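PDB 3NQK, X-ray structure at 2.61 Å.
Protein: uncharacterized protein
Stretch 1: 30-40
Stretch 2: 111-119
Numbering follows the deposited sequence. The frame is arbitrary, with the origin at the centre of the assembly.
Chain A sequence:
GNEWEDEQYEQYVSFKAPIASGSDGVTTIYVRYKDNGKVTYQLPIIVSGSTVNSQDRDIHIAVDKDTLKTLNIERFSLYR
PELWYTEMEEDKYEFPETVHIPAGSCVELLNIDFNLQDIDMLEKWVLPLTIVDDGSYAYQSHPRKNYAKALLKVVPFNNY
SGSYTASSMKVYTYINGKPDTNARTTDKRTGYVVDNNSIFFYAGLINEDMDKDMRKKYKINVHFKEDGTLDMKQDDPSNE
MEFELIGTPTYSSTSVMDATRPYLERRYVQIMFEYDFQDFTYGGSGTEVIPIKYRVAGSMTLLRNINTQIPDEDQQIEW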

ATOM      1  N   TYR A  30      12.517  -4.457   3.091  1.00 40.46           N
ATOM      2  CA  TYR A  30      12.420  -5.379   1.979  1.00 37.72           C
ATOM      3  C   TYR A  30      12.244  -4.625   0.702  1.00 38.37           C
ATOM      4  O   TYR A  30      11.304  -3.853   0.563  1.00 38.28           O
ATOM      5  CB  TYR A  30      11.231  -6.322   2.199  1.00 35.29           C
ATOM      6  CG  TYR A  30      11.401  -7.212   3.422  1.00 39.91           C
ATOM      7  CD1 TYR A  30      12.099  -8.414   3.335  1.00 40.52           C
ATOM      8  CD2 TYR A  30      10.936  -6.818   4.669  1.00 34.29           C
ATOM      9  CE1 TYR A  30      12.293  -9.216   4.447  1.00 38.60           C
ATOM     10  CE2 TYR A  30      11.120  -7.626   5.797  1.00 35.82           C
ATOM     11  CZ  TYR A  30      11.804  -8.824   5.672  1.00 41.01           C
ATOM     12  OH  TYR A  30      12.014  -9.633   6.777  1.00 41.85           O
ATOM     13  N   VAL A  31      13.151  -4.837  -0.248  1.00 39.80           N
ATOM     14  CA  VAL A  31      13.046  -4.177  -1.559  1.00 40.22           C
ATOM     15  C   VAL A  31      13.069  -5.203  -2.665  1.00 40.40           C
ATOM     16  O   VAL A  31      13.885  -6.116  -2.657  1.00 42.94           O
ATOM     17  CB  VAL A  31      14.175  -3.174  -1.765  1.00 40.93           C
ATOM     18  CG1 VAL A  31      14.321  -2.317  -0.534  1.00 46.08           C
ATOM     19  CG2 VAL A  31      15.447  -3.870  -2.048  1.00 33.23           C
ATOM     20  N   ARG A  32      12.149  -5.079  -3.603  1.00 41.35           N
ATOM     21  CA  ARG A  32      12.051  -6.051  -4.679  1.00 42.43           C
ATOM     22  C   ARG A  32      13.112  -5.813  -5.734  1.00 43.86           C
ATOM     23  O   ARG A  32      13.314  -4.685  -6.175  1.00 46.16           O
ATOM     24  CB  ARG A  32      10.654  -6.027  -5.319  1.00 42.41           C
ATOM     25  CG  ARG A  32      10.563  -6.837  -6.630  1.00 44.41           C
ATOM     26  CD  ARG A  32       9.116  -7.029  -7.106  1.00 45.85           C
ATOM     27  NE  ARG A  32       8.592  -8.363  -6.771  1.00 54.63           N
ATOM     28  CZ  ARG A  32       7.527  -8.602  -6.000  1.00 52.71           C
ATOM     29  NH1 ARG A  32       6.836  -7.613  -5.468  1.00 57.25           N
ATOM     30  NH2 ARG A  32       7.146  -9.847  -5.780  1.00 61.33           N
ATOM     31  N   TYR A  33      13.816  -6.879  -6.112  1.00 45.47           N
ATOM     32  CA  TYR A  33      14.755  -6.816  -7.214  1.00 48.73           C
ATOM     33  C   TYR A  33      13.957  -6.867  -8.497  1.00 53.54           C
ATOM     34  O   TYR A  33      13.359  -7.878  -8.806  1.00 50.75           O
ATOM     35  CB  TYR A  33      15.725  -7.989  -7.156  1.00 47.30           C
ATOM     36  CG  TYR A  33      16.904  -7.855  -8.094  1.00 45.96           C
ATOM     37  CD1 TYR A  33      16.742  -7.956  -9.479  1.00 42.21           C
ATOM     38  CD2 TYR A  33      18.182  -7.633  -7.603  1.00 48.80           C
ATOM     39  CE1 TYR A  33      17.835  -7.824 -10.353  1.00 45.34           C
ATOM     40  CE2 TYR A  33      19.294  -7.494  -8.473  1.00 49.65           C
ATOM     41  CZ  TYR A  33      19.110  -7.592  -9.834  1.00 48.36           C
ATOM     42  OH  TYR A  33      20.195  -7.463 -10.680  1.00 46.54           O
ATOM     43  N   LYS A  34      13.919  -5.759  -9.231  1.00 62.48           N
ATOM     44  CA  LYS A  34      13.106  -5.687 -10.449  1.00 69.65           C
ATOM     45  C   LYS A  34      13.933  -5.706 -11.731  1.00 75.44           C
ATOM     46  O   LYS A  34      14.504  -6.731 -12.098  1.00 80.25           O
ATOM     47  CB  LYS A  34      12.190  -4.448 -10.424  1.00 72.17           C
ATOM     48  CG  LYS A  34      10.768  -4.728  -9.967  1.00 76.39           C
ATOM     49  CD  LYS A  34       9.889  -3.459 -10.023  1.00 82.39           C
ATOM     50  CE  LYS A  34      10.330  -2.419  -8.971  1.00 83.55           C
ATOM     51  NZ  LYS A  34       9.344  -1.314  -8.805  1.00 79.80           N
ATOM     52  N   ASP A  35      13.976  -4.579 -12.427  1.00 80.41           N
ATOM     53  CA  ASP A  35      14.533  -4.544 -13.775  1.00 83.63           C
ATOM     54  C   ASP A  35      15.922  -3.931 -13.764  1.00 80.37           C
ATOM     55  O   ASP A  35      16.098  -2.728 -13.460  1.00 76.88           O
ATOM     56  CB  ASP A  35      13.589  -3.777 -14.718  1.00 88.59           C
ATOM     57  CG  ASP A  35      12.170  -4.433 -14.815  1.00 97.51           C
ATOM     58  OD1 ASP A  35      12.059  -5.681 -14.635  1.00101.04           O
ATOM     59  OD2 ASP A  35      11.187  -3.693 -15.073  1.00103.84           O
ATOM     60  N   ASN A  36      16.914  -4.765 -14.079  1.00 77.49           N
ATOM     61  CA  ASN A  36      18.298  -4.393 -13.933  1.00 76.35           C
ATOM     62  C   ASN A  36      18.564  -4.047 -12.455  1.00 72.03           C
ATOM     63  O   ASN A  36      19.621  -3.527 -12.107  1.00 71.76           O
ATOM     64  CB  ASN A  36      18.656  -3.215 -14.863  1.00 78.47           C
ATOM     65  N   GLY A  37      17.568  -4.327 -11.603  1.00 67.47           N
ATOM     66  CA  GLY A  37      17.712  -4.196 -10.154  1.00 65.19           C
ATOM     67  C   GLY A  37      17.657  -2.793  -9.574  1.00 63.06           C
ATOM     68  O   GLY A  37      18.051  -2.585  -8.440  1.00 59.93           O
ATOM     69  N   LYS A  38      17.195  -1.829 -10.354  1.00 64.77           N
ATOM     70  CA  LYS A  38      17.037  -0.461  -9.847  1.00 63.80           C
ATOM     71  C   LYS A  38      15.694  -0.375  -9.173  1.00 61.71           C
ATOM     72  O   LYS A  38      14.682  -0.762  -9.742  1.00 63.05           O
ATOM     73  CB  LYS A  38      17.154   0.578 -10.980  1.00 64.57           C
ATOM     74  CG  LYS A  38      18.583   0.639 -11.648  1.00 66.28           C
ATOM     75  CD  LYS A  38      18.678   1.745 -12.712  1.00 67.44           C
ATOM     76  N   VAL A  39      15.694   0.032  -7.920  1.00 58.88           N
ATOM     77  CA  VAL A  39      14.463   0.130  -7.164  1.00 56.39           C
ATOM     78  C   VAL A  39      14.585   1.274  -6.165  1.00 54.92           C
ATOM     79  O   VAL A  39      15.683   1.577  -5.689  1.00 57.04           O
ATOM     80  CB  VAL A  39      14.158  -1.201  -6.429  1.00 55.95           C
ATOM     81  CG1 VAL A  39      15.262  -1.520  -5.424  1.00 52.92           C
ATOM     82  CG2 VAL A  39      12.772  -1.157  -5.737  1.00 53.85           C
ATOM     83  N   THR A  40      13.475   1.934  -5.882  1.00 51.76           N
ATOM     84  CA  THR A  40      13.483   3.049  -4.954  1.00 49.69           C
ATOM     85  C   THR A  40      12.799   2.676  -3.665  1.00 47.85           C
ATOM     86  O   THR A  40      11.763   2.025  -3.673  1.00 49.15           O
ATOM     87  CB  THR A  40      12.769   4.271  -5.541  1.00 49.50           C
ATOM     88  OG1 THR A  40      13.415   4.667  -6.750  1.00 51.96           O
ATOM     89  CG2 THR A  40      12.808   5.410  -4.576  1.00 49.78           C
ATOM     90  N   ASN A 111      13.736   9.702  -0.636  1.00 44.29           N
ATOM     91  CA  ASN A 111      13.812   8.728  -1.700  1.00 44.30           C
ATOM     92  C   ASN A 111      15.218   8.160  -1.812  1.00 44.62           C
ATOM     93  O   ASN A 111      16.138   8.844  -2.265  1.00 47.88           O
ATOM     94  CB  ASN A 111      13.392   9.362  -3.014  1.00 46.19           C
ATOM     95  CG  ASN A 111      11.974   9.852  -2.984  1.00 48.01           C
ATOM     96  OD1 ASN A 111      11.050   9.082  -2.775  1.00 59.47           O
ATOM     97  ND2 ASN A 111      11.794  11.142  -3.171  1.00 57.15           N
ATOM     98  N   ILE A 112      15.389   6.931  -1.333  1.00 42.56           N
ATOM     99  CA  ILE A 112      16.638   6.215  -1.468  1.00 40.55           C
ATOM    100  C   ILE A 112      16.560   5.359  -2.705  1.00 41.36           C
ATOM    101  O   ILE A 112      15.737   4.456  -2.778  1.00 40.23           O
ATOM    102  CB  ILE A 112      16.890   5.278  -0.273  1.00 40.32           C
ATOM    103  CG1 ILE A 112      16.828   6.038   1.043  1.00 41.27           C
ATOM    104  CG2 ILE A 112      18.224   4.608  -0.407  1.00 36.72           C
ATOM    105  CD1 ILE A 112      17.157   5.159   2.259  1.00 35.58           C
ATOM    106  N   ASP A 113      17.442   5.625  -3.661  1.00 44.06           N
ATOM    107  CA  ASP A 113      17.477   4.896  -4.930  1.00 47.87           C
ATOM    108  C   ASP A 113      18.600   3.839  -4.947  1.00 47.85           C
ATOM    109  O   ASP A 113      19.788   4.169  -4.949  1.00 48.66           O
ATOM    110  CB  ASP A 113      17.665   5.890  -6.111  1.00 50.44           C
ATOM    111  CG  ASP A 113      16.447   6.771  -6.330  1.00 57.31           C
ATOM    112  OD1 ASP A 113      15.311   6.276  -6.142  1.00 65.62           O
ATOM    113  OD2 ASP A 113      16.619   7.954  -6.681  1.00 62.69           O
ATOM    114  N   PHE A 114      18.210   2.578  -5.018  1.00 48.65           N
ATOM    115  CA  PHE A 114      19.163   1.482  -4.988  1.00 47.91           C
ATOM    116  C   PHE A 114      19.449   0.950  -6.377  1.00 50.12           C
ATOM    117  O   PHE A 114      18.550   0.888  -7.241  1.00 48.83           O
ATOM    118  CB  PHE A 114      18.626   0.329  -4.125  1.00 46.15           C
ATOM    119  CG  PHE A 114      18.616   0.618  -2.647  1.00 41.13           C
ATOM    120  CD1 PHE A 114      19.796   0.661  -1.930  1.00 42.67           C
ATOM    121  CD2 PHE A 114      17.427   0.768  -1.967  1.00 41.70           C
ATOM    122  CE1 PHE A 114      19.786   0.900  -0.560  1.00 45.46           C
ATOM    123  CE2 PHE A 114      17.413   1.003  -0.589  1.00 43.68           C
ATOM    124  CZ  PHE A 114      18.588   1.078   0.102  1.00 41.67           C
ATOM    125  N   ASN A 115      20.707   0.566  -6.591  1.00 52.36           N
ATOM    126  CA  ASN A 115      21.109  -0.188  -7.771  1.00 56.06           C
ATOM    127  C   ASN A 115      21.657  -1.531  -7.302  1.00 54.45           C
ATOM    128  O   ASN A 115      22.830  -1.647  -6.918  1.00 54.78           O
ATOM    129  CB  ASN A 115      22.170   0.559  -8.569  1.00 59.62           C
ATOM    130  CG  ASN A 115      22.651  -0.236  -9.785  1.00 69.48           C
ATOM    131  OD1 ASN A 115      21.847  -0.667 -10.618  1.00 82.98           O
ATOM    132  ND2 ASN A 115      23.961  -0.449  -9.876  1.00 78.14           N
ATOM    133  N   LEU A 116      20.802  -2.540  -7.314  1.00 52.57           N
ATOM    134  CA  LEU A 116      21.124  -3.822  -6.697  1.00 49.23           C
ATOM    135  C   LEU A 116      21.860  -4.790  -7.627  1.00 48.00           C
ATOM    136  O   LEU A 116      22.257  -5.865  -7.202  1.00 46.39           O
ATOM    137  CB  LEU A 116      19.835  -4.480  -6.180  1.00 48.01           C
ATOM    138  CG  LEU A 116      19.067  -3.679  -5.128  1.00 41.06           C
ATOM    139  CD1 LEU A 116      17.731  -4.341  -4.798  1.00 35.72           C
ATOM    140  CD2 LEU A 116      19.894  -3.524  -3.889  1.00 40.92           C
ATOM    141  N   GLN A 117      22.064  -4.404  -8.877  1.00 49.45           N
ATOM    142  CA  GLN A 117      22.692  -5.306  -9.844  1.00 51.09           C
ATOM    143  C   GLN A 117      24.009  -5.862  -9.322  1.00 49.47           C
ATOM    144  O   GLN A 117      24.876  -5.112  -8.878  1.00 48.96           O
ATOM    145  CB  GLN A 117      22.925  -4.599 -11.170  1.00 55.66           C
ATOM    146  CG  GLN A 117      23.297  -5.555 -12.314  1.00 63.46           C
ATOM    147  CD  GLN A 117      23.363  -4.862 -13.640  1.00 75.44           C
ATOM    148  OE1 GLN A 117      22.632  -3.896 -13.891  1.00 82.44           O
ATOM    149  NE2 GLN A 117      24.238  -5.343 -14.513  1.00 86.21           N
ATOM    150  N   ASP A 118      24.141  -7.191  -9.367  1.00 48.66           N
ATOM    151  CA  ASP A 118      25.370  -7.885  -8.929  1.00 49.26           C
ATOM    152  C   ASP A 118      25.602  -7.805  -7.416  1.00 46.62           C
ATOM    153  O   ASP A 118      26.690  -8.075  -6.951  1.00 48.48           O
ATOM    154  CB  ASP A 118      26.611  -7.335  -9.675  1.00 49.66           C
ATOM    155  CG  ASP A 118      26.533  -7.549 -11.201  1.00 60.75           C
ATOM    156  OD1 ASP A 118      26.182  -8.670 -11.630  1.00 60.34           O
ATOM    157  OD2 ASP A 118      26.858  -6.599 -11.966  1.00 62.58           O
ATOM    158  N   ILE A 119      24.588  -7.414  -6.656  1.00 44.51           N
ATOM    159  CA  ILE A 119      24.728  -7.371  -5.200  1.00 42.70           C
ATOM    160  C   ILE A 119      25.071  -8.787  -4.720  1.00 42.12           C
ATOM    161  O   ILE A 119      24.525  -9.768  -5.215  1.00 39.24           O
ATOM    162  CB  ILE A 119      23.422  -6.862  -4.494  1.00 41.73           C
ATOM    163  CG1 ILE A 119      23.669  -6.563  -3.012  1.00 48.03           C
ATOM    164  CG2 ILE A 119      22.321  -7.876  -4.619  1.00 34.58           C
ATOM    165  CD1 ILE A 119      24.480  -5.364  -2.764  1.00 55.85           C
TER
HETATM  166  O   HOH W   1      22.221  -9.221 -10.136  1.00 46.33           O

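The two stretches meet chiefly as neighbouring strands of a sheet, and together they bury 590 Å² against each other. Residues 38-40 run antiparallel to residues 111-115, their N-to-C directions 163° apart, and backbone hydrogen bonds form the framework of the contact. Val39 and Phe114 are a hydrogen-bonded pair: Val39 N donates to Phe114 O at 3.1 Å, and Phe114 N donates to Val39 O at 2.8 Å. One step beyond the strand, Leu116 N donates to Gly37 O at 3.0 Å, with a nearly straight N-H...O angle of 167°, so the hydrogen bonding continues past the last bridge pair, to residues that belong to turns. The non-hydrogen-bonded pairs Lys38-Asn115 and Thr40-Asp113 flank Val39-Phe114 on either side, and their CA atoms are closer (4.6 Å for Lys38 CA to Asn115 CA, 4.4 Å for Thr40 CA to Asp113 CA, against 5.3 Å for Val39 CA to Phe114 CA). There CA-H...O contacts add to the pairing: Lys38 CA lies 3.3 Å from Phe114 O, and Thr40 CA lies 3.4 Å from Ile112 O.

A tight turn leads into strand 38-40, and another follows strand 111-115. Asp35 to Lys38 form a type I' turn, closed by a weak hydrogen bond from Lys38 N to Asp35 O at 3.4 Å. Asn36 and Gly37 occupy its centre with positive phi, a conformation that glycine adopts easily and asparagine tolerates better than most residues. Gly37 also suits the crowded site: a CB at its ideal position would point toward the other stretch and lie only 2.8 Å from Tyr33 CZ. In the second stretch, Leu116 to Ile119 form a type II turn, in which Ile119 N donates to Leu116 O at 2.9 Å.

Apolar packing centres on Leu116, which loses more area to the other stretch than any other residue here. Leu116 CD1 reaches Val31 CG2 at 3.6 Å and Val39 CG1 at 3.8 Å, so the branched side chains of two valines meet the tip of one leucine. Val39 shares its face of the sheet with Phe114, and Val39 CG1 approaches Phe114 CB at 4.1 Å. These hydrocarbon side chains need no hydrogen-bonding partners, which suits a setting in which Val31, Phe114 and Leu116 are all buried.

Tyr33 combines apolar and polar roles. Its CA-to-CB bond points sideways, but with chi1 in the t well the end of the ring comes nearer the second stretch. Tyr33 CE2 packs 3.8 Å from Leu116 CB, while Leu116 O lies at the ring edge, 3.6 Å from Tyr33 CE2. The phenol oxygen gives this buried residue a polar end: Tyr33 OH is hydrogen-bonded at 2.7 Å to a water, which accepts a hydrogen bond from Asp118 N at 2.9 Å. The water thus links the ring to the second turn.

The opposite face, carrying Lys38, Thr40, Asp113 and Asn115, is polar and more open to solvent. Here Thr40 OG1 donates to Asp113 OD1 at 2.6 Å, a short bond between side chains of a directly facing pair. Threonine's beta-branched chain is at home in a strand and holds its hydroxyl close to the backbone as a donor, while the aspartate carboxylate is a strong acceptor. Both have chi1 in the m well, and the end of Asp113 comes nearer the first stretch. Beside them, Lys38 CG passes 3.7 Å from Asn115 OD1.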